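Local coordinates for protein ftsY (Mycoplasma mycoides, PDB 1ZU5) that is an SRP receptor of the FtsY type, built from a helical bundle domain and a P-loop GTPase domain of the SRP54 family, at residues N114-T119 / T149-E154; I138-T143 / V164-A169. One frame throughout, in Å; residues are numbered along the deposited sequence.

Overall arrangement
Both contacts lie in the SRP54-type GTPase domain, on the same side of the chain's centre, with their own centres about 10 Å apart. Their segments alternate along the chain: helix 115-131, strand 136-140, helix 148-158, strand 164-168. Contact 1 (114-119 with 149-154) pairs the two helices. Contact 2 (138-143 with 164-169) pairs the two strands at one margin of the sheet. Helix 148-158 is the crossover between those strands, so the two contacts share one beta-alpha-beta unit. A salt bridge from Glu153 to Lys168 and the packing of Glu153 on Leu166 tie them together. The unit thus forms one margin of the sheet, next to the probable P-loop.

Contact 1: residues N114-T119 / T149-E154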
# COMPACT_ATOMS: atom_id res chain seq x y z
N ASN A 114 -10.55 -6.50 -2.79
CA ASN A 114 -11.37 -6.83 -1.65
C ASN A 114 -12.15 -5.63 -1.15
O ASN A 114 -11.59 -4.70 -0.62
CB ASN A 114 -10.54 -7.46 -0.54
CG ASN A 114 -11.43 -8.04 0.58
OD1 ASN A 114 -12.07 -7.29 1.32
ND2 ASN A 114 -11.53 -9.39 0.64
N GLY A 115 -13.47 -5.68 -1.29
CA GLY A 115 -14.33 -4.62 -0.82
C GLY A 115 -14.27 -4.28 0.66
O GLY A 115 -14.45 -3.11 1.00
N THR A 116 -14.02 -5.26 1.54
CA THR A 116 -13.84 -4.99 2.97
C THR A 116 -12.49 -4.34 3.25
O THR A 116 -12.35 -3.57 4.19
CB THR A 116 -13.98 -6.30 3.84
OG1 THR A 116 -15.27 -6.90 3.64
CG2 THR A 116 -13.80 -6.02 5.33
N GLY A 117 -11.47 -4.68 2.47
CA GLY A 117 -10.17 -4.06 2.62
C GLY A 117 -10.23 -2.57 2.29
O GLY A 117 -9.60 -1.76 2.96
N LYS A 118 -11.05 -2.20 1.29
CA LYS A 118 -11.31 -0.82 0.92
C LYS A 118 -12.05 -0.09 2.02
O LYS A 118 -11.67 1.02 2.42
CB LYS A 118 -12.12 -0.77 -0.39
CG LYS A 118 -11.31 -0.92 -1.65
CD LYS A 118 -12.15 -1.15 -2.93
CE LYS A 118 -13.53 -0.59 -2.87
NZ LYS A 118 -14.18 -0.56 -4.19
N THR A 119 -13.13 -0.65 2.52
CA THR A 119 -13.83 0.11 3.53
C THR A 119 -13.02 0.27 4.81
O THR A 119 -13.09 1.31 5.46
CB THR A 119 -15.22 -0.47 3.84
OG1 THR A 119 -15.08 -1.81 4.36
CG2 THR A 119 -16.08 -0.41 2.61
N THR A 149 -21.79 -0.13 2.23
CA THR A 149 -22.29 1.05 2.93
C THR A 149 -22.45 0.76 4.40
O THR A 149 -22.10 1.57 5.23
CB THR A 149 -23.62 1.60 2.29
OG1 THR A 149 -23.37 1.96 0.92
CG2 THR A 149 -24.13 2.85 3.01
N GLN A 150 -22.97 -0.41 4.72
CA GLN A 150 -23.23 -0.80 6.10
C GLN A 150 -21.92 -0.85 6.86
O GLN A 150 -21.84 -0.41 7.98
CB GLN A 150 -24.02 -2.13 6.16
CG GLN A 150 -25.47 -1.99 5.64
CD GLN A 150 -26.58 -2.47 6.63
OE1 GLN A 150 -26.54 -2.20 7.86
NE2 GLN A 150 -27.61 -3.14 6.08
N GLN A 151 -20.86 -1.33 6.22
CA GLN A 151 -19.54 -1.35 6.84
C GLN A 151 -19.04 0.03 7.19
O GLN A 151 -18.54 0.25 8.30
CB GLN A 151 -18.52 -2.04 5.94
CG GLN A 151 -18.73 -3.54 5.88
CD GLN A 151 -17.77 -4.19 4.95
OE1 GLN A 151 -17.29 -3.57 3.99
NE2 GLN A 151 -17.51 -5.47 5.17
N LEU A 152 -19.16 0.97 6.24
CA LEU A 152 -18.74 2.32 6.52
C LEU A 152 -19.60 2.99 7.60
O LEU A 152 -19.07 3.68 8.41
CB LEU A 152 -18.66 3.17 5.24
CG LEU A 152 -17.58 2.72 4.26
CD1 LEU A 152 -17.77 3.42 2.93
CD2 LEU A 152 -16.15 2.95 4.82
N GLU A 153 -20.92 2.78 7.61
CA GLU A 153 -21.79 3.30 8.68
C GLU A 153 -21.42 2.84 10.08
O GLU A 153 -21.61 3.57 11.02
CB GLU A 153 -23.23 2.85 8.47
CG GLU A 153 -23.87 3.47 7.27
CD GLU A 153 -25.30 3.05 7.11
OE1 GLU A 153 -25.67 1.87 7.39
OE2 GLU A 153 -26.06 3.95 6.72
N GLU A 154 -20.97 1.59 10.21
CA GLU A 154 -20.50 1.03 11.46
C GLU A 154 -19.14 1.59 11.91
O GLU A 154 -18.91 1.79 13.09
CB GLU A 154 -20.42 -0.51 11.34
CG GLU A 154 -21.77 -1.16 11.24
CD GLU A 154 -22.73 -0.64 12.30
OE1 GLU A 154 -22.30 -0.58 13.48
OE2 GLU A 154 -23.89 -0.28 11.97
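Gln151 spans two threonines of helix 115-131 with the two ends of its amide. Its NE2 donates to OG1 of Thr116 at 3.1 Å. That bond is nearly straight, 166° at the hydrogen, and the oxygen lies close to the amide plane. On the other end, OG1 of Thr119 donates to OE1 of Gln151 at 2.8 Å. This hydroxyl stands above the carbonyl plane and not on a lone pair. Together the two bonds restrain the rotation of the amide. Gln151 reaches this far because its chain is extended beyond CG (chi2 177°), and it meets both threonine side chains at about a right angle. Leu152 supplies the apolar half of the contact. Its CD2 lies 3.7 Å from CB of Thr119, and its CG is 3.8 Å from CG2 of the same residue. Further out, Leu152 also packs on Ile138 and Ala140 of the neighbouring strand. Asn114 is the N-cap of helix 115-131: its OD1 accepts from Gly117 N at 2.9 Å and more weakly from Thr116 N. The axes of the two helix segments come within 9.9 Å and cross at -30°. The end of the Lys118 side chain leads off from helix 148-158, and NZ donates to the backbone O of Thr199. Gly117, Lys118 and Thr119 fit the Walker A pattern, so this is probably the P-loop helix of a P-loop GTPase, with helix 148-158 packed against it.

Contact 2: residues I138-T143 / V164-A169; sequences IAAADT and VDLVKA
Leu166 has CG opposite its backbone N (chi1 -178°), and its second torsion (chi2 68°) helps bring CD1 against Ile138. CD1 of Leu166 sits 3.5 Å from CG2 of Ile138. CG1 of Ile138 is anti to the carbonyl carbon (chi1 -66°) and carries CD1 to within 3.6 Å of Val164 CG1. Ala140 CB touches the same Leu166 methyl more loosely. The backbones of the two strands form a parallel ladder. Ile138 N donates to Asp165 O at 2.9 Å. Val167 N donates to Ile138 O at 2.8 Å. Ala140 N donates to Val167 O at 2.9 Å. Ile138 thus bonds through both its N and its O. These are the two strands of a right-handed beta-alpha-beta crossover in the P-loop GTPase fold, and strand 164-168 is the outermost on this side of the sheet. Helix 148-158 covers the face of Ala140 and Leu166, while helix 176-189 packs on Ala139 and Val167. Past the ladder the chains separate, and a water bridges the gap: it donates to Ala140 O and accepts from Ala169 N at 3.0 Å. Thr143 CG2 then meets Ala169 CB at 3.8 Å, while Thr143 OG1 is hydrogen-bonded to Ala174 O.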
# COMPACT_ATOMS: atom_id res chain seq x y z
N ILE A 138 -16.51 10.90 3.96
CA ILE A 138 -16.45 9.64 3.25
C ILE A 138 -17.62 9.55 2.27
O ILE A 138 -18.75 9.89 2.61
CB ILE A 138 -16.48 8.44 4.20
CG1 ILE A 138 -15.23 8.39 5.06
CG2 ILE A 138 -16.56 7.15 3.40
CD1 ILE A 138 -15.38 7.41 6.24
N ALA A 139 -17.35 9.12 1.04
CA ALA A 139 -18.37 8.91 0.03
C ALA A 139 -18.51 7.39 -0.21
O ALA A 139 -17.60 6.72 -0.76
CB ALA A 139 -18.01 9.62 -1.24
N ALA A 140 -19.62 6.82 0.24
CA ALA A 140 -19.81 5.39 0.10
C ALA A 140 -20.35 5.12 -1.33
O ALA A 140 -21.57 4.92 -1.54
CB ALA A 140 -20.78 4.88 1.22
N ALA A 141 -19.45 5.16 -2.33
CA ALA A 141 -19.88 5.06 -3.72
C ALA A 141 -19.73 3.68 -4.36
O ALA A 141 -20.02 3.54 -5.54
CB ALA A 141 -19.23 6.12 -4.55
N ASP A 142 -19.34 2.65 -3.59
CA ASP A 142 -19.38 1.26 -4.03
C ASP A 142 -20.81 0.69 -3.84
O ASP A 142 -21.03 -0.34 -3.17
CB ASP A 142 -18.38 0.48 -3.23
CG ASP A 142 -17.94 -0.80 -3.90
OD1 ASP A 142 -18.20 -1.06 -5.09
OD2 ASP A 142 -17.25 -1.57 -3.21
N THR A 143 -21.79 1.34 -4.48
CA THR A 143 -23.21 1.06 -4.24
C THR A 143 -23.70 -0.30 -4.74
O THR A 143 -24.74 -0.74 -4.37
CB THR A 143 -24.09 2.18 -4.83
OG1 THR A 143 -23.77 2.34 -6.21
CG2 THR A 143 -23.82 3.54 -4.12
N VAL A 164 -15.56 12.95 11.26
CA VAL A 164 -15.77 12.13 10.04
C VAL A 164 -17.26 11.93 9.82
O VAL A 164 -17.97 11.35 10.66
CB VAL A 164 -15.08 10.74 10.06
CG1 VAL A 164 -15.33 10.03 8.76
CG2 VAL A 164 -13.58 10.84 10.32
N ASP A 165 -17.73 12.41 8.68
CA ASP A 165 -19.10 12.23 8.26
C ASP A 165 -19.16 11.37 7.01
O ASP A 165 -18.13 11.09 6.40
CB ASP A 165 -19.74 13.60 8.03
CG ASP A 165 -19.70 14.49 9.27
OD1 ASP A 165 -20.31 14.10 10.30
OD2 ASP A 165 -19.04 15.56 9.22
N LEU A 166 -20.37 10.96 6.61
CA LEU A 166 -20.54 9.99 5.53
C LEU A 166 -21.61 10.44 4.59
O LEU A 166 -22.63 10.95 5.05
CB LEU A 166 -21.00 8.65 6.12
CG LEU A 166 -21.20 7.48 5.16
CD1 LEU A 166 -19.84 7.04 4.62
CD2 LEU A 166 -21.91 6.34 5.90
N VAL A 167 -21.42 10.20 3.29
CA VAL A 167 -22.47 10.40 2.31
C VAL A 167 -22.79 9.06 1.65
O VAL A 167 -21.92 8.42 1.07
CB VAL A 167 -22.08 11.47 1.26
CG1 VAL A 167 -23.08 11.49 0.10
CG2 VAL A 167 -22.05 12.84 1.90
N LYS A 168 -24.05 8.64 1.72
CA LYS A 168 -24.45 7.43 1.03
C LYS A 168 -25.62 7.64 0.07
O LYS A 168 -26.36 8.63 0.20
CB LYS A 168 -24.78 6.33 2.04
CG LYS A 168 -25.86 6.68 3.04
CD LYS A 168 -25.33 6.42 4.44
CE LYS A 168 -26.34 6.82 5.48
NZ LYS A 168 -27.49 5.95 5.21
N ALA A 169 -25.74 6.70 -0.87
CA ALA A 169 -26.92 6.53 -1.73
C ALA A 169 -28.24 6.53 -0.98
O ALA A 169 -28.30 6.10 0.17
CB ALA A 169 -26.78 5.22 -2.54
O HOH W 1 -24.10 4.21 -0.39